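Side-chain contacts in nuclear RNA export factor 2 (Drosophila melanogaster, PDB 6MRK), which works in cotranscriptional transposon silencing in the ovary, in a complex with Piwi and Nxt1, and may take part in mRNA export from the nucleus: residues Thr114-Tyr119 against Ala124-Ala129; Glu25-Glu30 against His107-Leu112. All coordinates share one frame; numbering follows the deposited sequence.

Contact 1 (Thr114-Tyr119 against Ala124-Ala129); sequences TDVMHY and AVIYVA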
ATOM      1  N   THR A 114      -8.093   2.913   8.249  1.00 33.34           N
ATOM      2  CA  THR A 114      -7.225   4.034   7.831  1.00 31.94           C
ATOM      3  C   THR A 114      -5.905   3.898   8.586  1.00 32.39           C
ATOM      4  O   THR A 114      -5.909   3.485   9.755  1.00 31.77           O
ATOM      5  CB  THR A 114      -7.989   5.341   8.083  1.00 34.34           C
ATOM      6  OG1 THR A 114      -8.438   5.689   6.779  1.00 34.43           O
ATOM      7  CG2 THR A 114      -7.203   6.464   8.741  1.00 35.68           C
ATOM      8  N   ASP A 115      -4.801   4.235   7.947  1.00 34.34           N
ATOM      9  CA  ASP A 115      -3.500   4.396   8.640  1.00 36.27           C
ATOM     10  C   ASP A 115      -2.794   5.590   8.013  1.00 32.56           C
ATOM     11  O   ASP A 115      -2.271   5.424   6.919  1.00 32.62           O
ATOM     12  CB  ASP A 115      -2.615   3.147   8.532  1.00 39.35           C
ATOM     13  CG  ASP A 115      -3.176   1.907   9.203  1.00 44.27           C
ATOM     14  OD1 ASP A 115      -4.098   1.304   8.612  1.00 47.91           O
ATOM     15  OD2 ASP A 115      -2.692   1.550  10.310  1.00 49.65           O
ATOM     16  N   VAL A 116      -2.798   6.750   8.664  1.00 31.37           N
ATOM     17  CA  VAL A 116      -1.984   7.909   8.200  1.00 31.12           C
ATOM     18  C   VAL A 116      -0.614   7.772   8.849  1.00 29.50           C
ATOM     19  O   VAL A 116      -0.560   7.736  10.062  1.00 33.12           O
ATOM     20  CB  VAL A 116      -2.630   9.266   8.529  1.00 32.64           C
ATOM     21  CG1 VAL A 116      -1.784  10.401   7.980  1.00 32.88           C
ATOM     22  CG2 VAL A 116      -4.061   9.367   8.013  1.00 31.37           C
ATOM     23  N   MET A 117       0.449   7.676   8.064  1.00 29.14           N
ATOM     24  CA  MET A 117       1.758   7.209   8.577  1.00 30.09           C
ATOM     25  C   MET A 117       2.769   8.354   8.589  1.00 33.14           C
ATOM     26  O   MET A 117       3.691   8.272   9.407  1.00 38.99           O
ATOM     27  CB  MET A 117       2.301   6.062   7.725  1.00 28.64           C
ATOM     28  CG  MET A 117       1.309   4.915   7.555  1.00 28.81           C
ATOM     29  SD  MET A 117       1.041   3.856   9.016  1.00 29.62           S
ATOM     30  CE  MET A 117       2.717   3.611   9.605  1.00 27.62           C
ATOM     31  N   HIS A 118       2.632   9.345   7.704  1.00 34.45           N
ATOM     32  CA  HIS A 118       3.436  10.596   7.701  1.00 35.00           C
ATOM     33  C   HIS A 118       2.516  11.762   7.393  1.00 35.72           C
ATOM     34  O   HIS A 118       1.506  11.563   6.711  1.00 37.47           O
ATOM     35  CB  HIS A 118       4.581  10.539   6.703  1.00 37.18           C
ATOM     36  CG  HIS A 118       5.471   9.376   6.960  1.00 43.78           C
ATOM     37  ND1 HIS A 118       6.088   8.666   5.940  1.00 52.29           N
ATOM     38  CD2 HIS A 118       5.804   8.757   8.111  1.00 45.07           C
ATOM     39  CE1 HIS A 118       6.786   7.675   6.459  1.00 53.79           C
ATOM     40  NE2 HIS A 118       6.632   7.716   7.796  1.00 51.48           N
ATOM     41  N   TYR A 119       2.843  12.932   7.912  1.00 35.84           N
ATOM     42  CA  TYR A 119       2.086  14.156   7.598  1.00 35.71           C
ATOM     43  C   TYR A 119       2.916  15.374   7.958  1.00 35.41           C
ATOM     44  O   TYR A 119       3.283  15.498   9.113  1.00 34.82           O
ATOM     45  CB  TYR A 119       0.759  14.154   8.341  1.00 35.29           C
ATOM     46  CG  TYR A 119      -0.061  15.388   8.101  1.00 36.25           C
ATOM     47  CD1 TYR A 119      -0.907  15.487   7.019  1.00 38.49           C
ATOM     48  CD2 TYR A 119       0.012  16.462   8.967  1.00 40.09           C
ATOM     49  CE1 TYR A 119      -1.684  16.617   6.817  1.00 42.45           C
ATOM     50  CE2 TYR A 119      -0.746  17.602   8.781  1.00 41.97           C
ATOM     51  CZ  TYR A 119      -1.605  17.679   7.703  1.00 44.18           C
ATOM     52  OH  TYR A 119      -2.351  18.808   7.537  1.00 46.18           O
ATOM     53  N   ALA A 124       2.040  13.667   2.784  1.00 38.52           N
ATOM     54  CA  ALA A 124       1.595  12.571   3.666  1.00 38.89           C
ATOM     55  C   ALA A 124       1.717  11.204   2.989  1.00 35.84           C
ATOM     56  O   ALA A 124       1.880  11.119   1.771  1.00 31.91           O
ATOM     57  CB  ALA A 124       0.179  12.834   4.110  1.00 38.23           C
ATOM     58  N   VAL A 125       1.664  10.171   3.822  1.00 35.22           N
ATOM     59  CA  VAL A 125       1.535   8.745   3.429  1.00 33.76           C
ATOM     60  C   VAL A 125       0.239   8.258   4.058  1.00 32.29           C
ATOM     61  O   VAL A 125       0.081   8.462   5.261  1.00 35.64           O
ATOM     62  CB  VAL A 125       2.738   7.933   3.927  1.00 32.52           C
ATOM     63  CG1 VAL A 125       2.595   6.456   3.586  1.00 33.03           C
ATOM     64  CG2 VAL A 125       4.033   8.509   3.390  1.00 31.38           C
ATOM     65  N   ILE A 126      -0.658   7.668   3.283  1.00 30.73           N
ATOM     66  CA  ILE A 126      -2.003   7.309   3.805  1.00 32.58           C
ATOM     67  C   ILE A 126      -2.475   5.994   3.187  1.00 28.58           C
ATOM     68  O   ILE A 126      -2.438   5.838   1.978  1.00 24.92           O
ATOM     69  CB  ILE A 126      -2.982   8.479   3.616  1.00 36.43           C
ATOM     70  CG1 ILE A 126      -4.434   8.016   3.586  1.00 41.06           C
ATOM     71  CG2 ILE A 126      -2.651   9.292   2.386  1.00 38.66           C
ATOM     72  CD1 ILE A 126      -5.396   9.124   3.942  1.00 44.78           C
ATOM     73  N   TYR A 127      -2.851   5.060   4.041  1.00 27.43           N
ATOM     74  CA  TYR A 127      -3.231   3.688   3.650  1.00 29.38           C
ATOM     75  C   TYR A 127      -4.686   3.506   4.041  1.00 29.28           C
ATOM     76  O   TYR A 127      -5.090   4.060   5.048  1.00 34.85           O
ATOM     77  CB  TYR A 127      -2.367   2.627   4.336  1.00 28.60           C
ATOM     78  CG  TYR A 127      -0.878   2.780   4.174  1.00 28.54           C
ATOM     79  CD1 TYR A 127      -0.304   3.335   3.043  1.00 31.25           C
ATOM     80  CD2 TYR A 127      -0.022   2.335   5.155  1.00 31.27           C
ATOM     81  CE1 TYR A 127       1.071   3.446   2.888  1.00 29.82           C
ATOM     82  CE2 TYR A 127       1.358   2.416   5.015  1.00 32.43           C
ATOM     83  CZ  TYR A 127       1.909   2.977   3.878  1.00 30.79           C
ATOM     84  OH  TYR A 127       3.261   3.097   3.765  1.00 31.32           O
ATOM     85  N   VAL A 128      -5.439   2.776   3.241  1.00 29.44           N
ATOM     86  CA  VAL A 128      -6.843   2.411   3.559  1.00 30.27           C
ATOM     87  C   VAL A 128      -6.984   0.906   3.295  1.00 31.46           C
ATOM     88  O   VAL A 128      -6.414   0.410   2.315  1.00 32.82           O
ATOM     89  CB  VAL A 128      -7.822   3.280   2.747  1.00 29.07           C
ATOM     90  CG1 VAL A 128      -7.793   2.942   1.270  1.00 31.70           C
ATOM     91  CG2 VAL A 128      -9.237   3.186   3.264  1.00 28.86           C
ATOM     92  N   ALA A 129      -7.636   0.182   4.195  1.00 31.41           N
ATOM     93  CA  ALA A 129      -8.010  -1.236   4.015  1.00 30.80           C
ATOM     94  C   ALA A 129      -9.534  -1.299   4.074  1.00 31.16           C
ATOM     95  O   ALA A 129     -10.131  -0.722   5.017  1.00 32.51           O
ATOM     96  CB  ALA A 129      -7.364  -2.082   5.089  1.00 30.73           C
TER
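Met117 and Tyr127 meet on one face of an antiparallel strand pair, their side chains crossing at about a right angle. Met117 CG lies 3.6 Å from Tyr127 CE2. The Met117 chain bends at chi2 (-73°) and chi3 (-44°), and its SD sits 5.1 Å from the centroid of the Tyr127 ring, an oblique Met-aromatic contact. Met117 CB also reaches Val125 CG1. Next along this face, His118 and Val125 lie side by side and point the same way, with Val125 CG2 3.3 Å from His118 ND1. On the other face, Val116 CG2 meets Ile126 CD1 at 4.3 Å, and Ala124 CB comes to the edge of the Tyr119 ring. Val15 of helix 12-27 packs on Val116 there.

Four backbone hydrogen bonds join the strands. Asp115 and Tyr127 form a hydrogen-bonded pair with a bond each way. Met117 N gives a nearly straight bond to Val125 O (2.9 Å, 176°), and Val125 N bonds to His118 O at 3.2 Å. The register shifts by one between Val116 and His118, so Met117 is the extra residue of a beta bulge. At the polar edge, the Asp115 carboxylate turns to another protein chain. Asp115 OD1 makes a salt bridge to a basic side chain of that chain, and OD2 a hydrogen bond to a polar one. That chain also packs on Met117, His118 and Tyr127. The hairpin of this NTF2-like domain thus has a largely apolar face, partly packed on helix 12-27, while the other joins apolar packing to the Asp115 carboxylate, which is bonded to the partner chain.

Contact 2 (Glu25-Glu30 against His107-Leu112); sequences EFENDE and HDFHSL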
ATOM      1  N   GLU A  25     -14.829   9.021  -6.447  1.00 37.80           N
ATOM      2  CA  GLU A  25     -14.672   9.457  -7.857  1.00 39.34           C
ATOM      3  C   GLU A  25     -14.026   8.363  -8.709  1.00 40.33           C
ATOM      4  O   GLU A  25     -14.126   8.469  -9.941  1.00 43.32           O
ATOM      5  CB  GLU A  25     -13.835  10.723  -7.916  1.00 44.02           C
ATOM      6  CG  GLU A  25     -13.879  11.403  -9.266  1.00 50.48           C
ATOM      7  CD  GLU A  25     -13.508  12.879  -9.189  1.00 60.09           C
ATOM      8  OE1 GLU A  25     -13.205  13.367  -8.061  1.00 59.80           O
ATOM      9  OE2 GLU A  25     -13.518  13.542 -10.246  1.00 68.47           O
ATOM     10  N   PHE A  26     -13.351   7.384  -8.097  1.00 38.51           N
ATOM     11  CA  PHE A  26     -12.800   6.199  -8.799  1.00 36.10           C
ATOM     12  C   PHE A  26     -13.973   5.292  -9.162  1.00 36.48           C
ATOM     13  O   PHE A  26     -13.943   4.691 -10.237  1.00 39.70           O
ATOM     14  CB  PHE A  26     -11.765   5.464  -7.943  1.00 35.08           C
ATOM     15  CG  PHE A  26     -11.174   4.253  -8.616  1.00 35.74           C
ATOM     16  CD1 PHE A  26     -10.127   4.390  -9.512  1.00 36.86           C
ATOM     17  CD2 PHE A  26     -11.680   2.980  -8.384  1.00 36.17           C
ATOM     18  CE1 PHE A  26      -9.593   3.285 -10.160  1.00 36.95           C
ATOM     19  CE2 PHE A  26     -11.136   1.872  -9.021  1.00 36.46           C
ATOM     20  CZ  PHE A  26     -10.096   2.029  -9.912  1.00 37.49           C
ATOM     21  N   GLU A  27     -14.983   5.252  -8.290  1.00 37.59           N
ATOM     22  CA  GLU A  27     -16.133   4.301  -8.306  1.00 39.03           C
ATOM     23  C   GLU A  27     -16.697   4.160  -9.721  1.00 39.95           C
ATOM     24  O   GLU A  27     -16.610   3.041 -10.279  1.00 40.50           O
ATOM     25  CB  GLU A  27     -17.208   4.719  -7.290  1.00 38.01           C
ATOM     26  CG  GLU A  27     -16.786   4.422  -5.855  1.00 39.61           C
ATOM     27  CD  GLU A  27     -17.864   4.278  -4.796  1.00 41.02           C
ATOM     28  OE1 GLU A  27     -19.024   4.654  -5.065  1.00 43.44           O
ATOM     29  OE2 GLU A  27     -17.528   3.789  -3.691  1.00 38.10           O
ATOM     30  N   ASN A  28     -17.262   5.232 -10.274  1.00 43.17           N
ATOM     31  CA  ASN A  28     -17.899   5.187 -11.616  1.00 45.34           C
ATOM     32  C   ASN A  28     -16.797   5.336 -12.671  1.00 46.49           C
ATOM     33  O   ASN A  28     -16.170   6.414 -12.739  1.00 45.39           O
ATOM     34  CB  ASN A  28     -19.031   6.209 -11.743  1.00 47.39           C
ATOM     35  CG  ASN A  28     -19.797   6.082 -13.040  1.00 48.54           C
ATOM     36  OD1 ASN A  28     -19.337   5.438 -13.977  1.00 52.93           O
ATOM     37  ND2 ASN A  28     -20.961   6.703 -13.100  1.00 49.32           N
ATOM     38  N   ASP A  29     -16.578   4.279 -13.459  1.00 50.38           N
ATOM     39  CA  ASP A  29     -15.469   4.169 -14.450  1.00 53.06           C
ATOM     40  C   ASP A  29     -15.700   5.131 -15.622  1.00 49.02           C
ATOM     41  O   ASP A  29     -14.719   5.451 -16.298  1.00 45.24           O
ATOM     42  CB  ASP A  29     -15.268   2.725 -14.934  1.00 58.22           C
ATOM     43  CG  ASP A  29     -16.514   2.008 -15.436  1.00 58.31           C
ATOM     44  OD1 ASP A  29     -17.623   2.346 -14.970  1.00 59.73           O
ATOM     45  OD2 ASP A  29     -16.360   1.099 -16.282  1.00 55.55           O
ATOM     46  N   GLU A  30     -16.943   5.572 -15.833  1.00 51.12           N
ATOM     47  CA  GLU A  30     -17.336   6.557 -16.878  1.00 54.45           C
ATOM     48  C   GLU A  30     -16.679   7.924 -16.637  1.00 50.13           C
ATOM     49  O   GLU A  30     -16.344   8.583 -17.632  1.00 49.90           O
ATOM     50  CB  GLU A  30     -18.856   6.743 -16.913  1.00 60.82           C
ATOM     51  CG  GLU A  30     -19.564   5.950 -17.997  1.00 66.42           C
ATOM     52  CD  GLU A  30     -20.971   6.462 -18.267  1.00 74.97           C
ATOM     53  OE1 GLU A  30     -21.914   6.041 -17.541  1.00 72.78           O
ATOM     54  OE2 GLU A  30     -21.114   7.319 -19.175  1.00 80.55           O
ATOM     55  N   HIS A 107     -17.249   1.135  -3.169  1.00 37.52           N
ATOM     56  CA  HIS A 107     -16.567   0.874  -1.878  1.00 34.77           C
ATOM     57  C   HIS A 107     -17.609   0.830  -0.757  1.00 32.19           C
ATOM     58  O   HIS A 107     -18.551   1.633  -0.789  1.00 34.26           O
ATOM     59  CB  HIS A 107     -15.499   1.938  -1.600  1.00 34.31           C
ATOM     60  CG  HIS A 107     -14.500   2.107  -2.687  1.00 33.08           C
ATOM     61  ND1 HIS A 107     -14.800   2.775  -3.850  1.00 32.32           N
ATOM     62  CD2 HIS A 107     -13.201   1.741  -2.767  1.00 34.77           C
ATOM     63  CE1 HIS A 107     -13.734   2.799  -4.623  1.00 34.12           C
ATOM     64  NE2 HIS A 107     -12.727   2.174  -3.980  1.00 35.62           N
ATOM     65  N   ASP A 108     -17.409  -0.038   0.230  1.00 32.16           N
ATOM     66  CA  ASP A 108     -18.210  -0.060   1.482  1.00 32.24           C
ATOM     67  C   ASP A 108     -17.506   0.850   2.498  1.00 33.08           C
ATOM     68  O   ASP A 108     -16.614   0.384   3.205  1.00 37.14           O
ATOM     69  CB  ASP A 108     -18.425  -1.502   1.953  1.00 31.70           C
ATOM     70  CG  ASP A 108     -19.098  -1.645   3.314  1.00 32.67           C
ATOM     71  OD1 ASP A 108     -19.420  -0.615   3.933  1.00 32.89           O
ATOM     72  OD2 ASP A 108     -19.272  -2.793   3.764  1.00 33.27           O
ATOM     73  N   PHE A 109     -17.896   2.116   2.584  1.00 34.13           N
ATOM     74  CA  PHE A 109     -17.154   3.140   3.361  1.00 36.97           C
ATOM     75  C   PHE A 109     -17.161   2.821   4.847  1.00 38.09           C
ATOM     76  O   PHE A 109     -16.237   3.238   5.537  1.00 38.64           O
ATOM     77  CB  PHE A 109     -17.721   4.534   3.104  1.00 38.63           C
ATOM     78  CG  PHE A 109     -17.205   5.092   1.806  1.00 39.15           C
ATOM     79  CD1 PHE A 109     -17.848   4.832   0.606  1.00 38.41           C
ATOM     80  CD2 PHE A 109     -16.008   5.780   1.782  1.00 38.70           C
ATOM     81  CE1 PHE A 109     -17.322   5.301  -0.585  1.00 38.48           C
ATOM     82  CE2 PHE A 109     -15.488   6.250   0.588  1.00 38.33           C
ATOM     83  CZ  PHE A 109     -16.137   6.001  -0.590  1.00 36.95           C
ATOM     84  N   HIS A 110     -18.179   2.112   5.317  1.00 44.26           N
ATOM     85  CA  HIS A 110     -18.281   1.642   6.725  1.00 47.88           C
ATOM     86  C   HIS A 110     -17.153   0.652   7.048  1.00 44.05           C
ATOM     87  O   HIS A 110     -16.864   0.457   8.235  1.00 42.63           O
ATOM     88  CB  HIS A 110     -19.639   0.975   6.973  1.00 55.24           C
ATOM     89  CG  HIS A 110     -20.766   1.932   7.168  1.00 64.80           C
ATOM     90  ND1 HIS A 110     -21.973   1.541   7.732  1.00 69.56           N
ATOM     91  CD2 HIS A 110     -20.884   3.249   6.883  1.00 71.57           C
ATOM     92  CE1 HIS A 110     -22.785   2.577   7.785  1.00 72.09           C
ATOM     93  NE2 HIS A 110     -22.142   3.640   7.265  1.00 74.13           N
ATOM     94  N   SER A 111     -16.563   0.018   6.035  1.00 40.77           N
ATOM     95  CA  SER A 111     -15.648  -1.136   6.221  1.00 38.80           C
ATOM     96  C   SER A 111     -14.204  -0.649   6.312  1.00 38.88           C
ATOM     97  O   SER A 111     -13.329  -1.481   6.602  1.00 40.05           O
ATOM     98  CB  SER A 111     -15.825  -2.144   5.115  1.00 36.37           C
ATOM     99  OG  SER A 111     -15.128  -1.762   3.938  1.00 33.82           O
ATOM    100  N   LEU A 112     -13.981   0.648   6.103  1.00 35.98           N
ATOM    101  CA  LEU A 112     -12.638   1.170   5.778  1.00 38.31           C
ATOM    102  C   LEU A 112     -11.824   1.351   7.047  1.00 36.23           C
ATOM    103  O   LEU A 112     -12.299   2.051   7.944  1.00 34.64           O
ATOM    104  CB  LEU A 112     -12.754   2.517   5.066  1.00 41.18           C
ATOM    105  CG  LEU A 112     -13.366   2.490   3.669  1.00 42.92           C
ATOM    106  CD1 LEU A 112     -13.306   3.888   3.085  1.00 41.26           C
ATOM    107  CD2 LEU A 112     -12.671   1.480   2.753  1.00 43.01           C
TER
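The C-terminal end of helix 12-27 is tied to strand 104-119 of the NTF2-like domain by a histidine-carboxylate hydrogen bond between His107 and Glu27. One oxygen, Glu27 OE2, takes both bonds. His107 ND1 donates to it at 2.9 Å, in the plane of the imidazole ring and onto the anti lone pair of the oxygen. His107 N donates to it at 2.7 Å from above the carboxylate plane. The carboxylate and the ring are nearly coplanar, 6° apart. Glu27 runs extended beyond CG (chi2 -158°), which carries OE2 to the ring edge and lays CG 3.3 Å from His107 ND1, also in the ring plane.

Aromatic rings flank the pair. Phe109 CE1 lies 3.5 Å from Glu27 OE2, and Phe26 CD2 lies 4.3 Å from His107 CE1. Phe156 meets the His107 ring with the planes steeply inclined, and Leu23 of the helix touches both His107 and Phe109. The ND1 bond holds the imidazole's rotation, and the carboxylate would favour a proton there; the His107 N bond ties the backbone. These bonds pin the helix end to strand 104-119 in the NTF2 fold, where a helix packs on a curved sheet.

How the contacts relate
From the N terminus, helix 12-27 comes first and supplies residues 25-30 to contact 2. That contact closes a long loop of 76 residues when the chain returns as strand 104-119. Contact 1 follows further along the same strand and closes the short hairpin between strand 104-119 and strand 123-135. Neither contact nests in nor crosses the other. Their centres are about 18 Å apart, yet they touch where Leu112 CD2 packs on Val128 CG2 at 3.9 Å. Contact 2 ties the helix to the sheet, and contact 1 joins two neighbouring strands within it. Strand 104-119 is common to both.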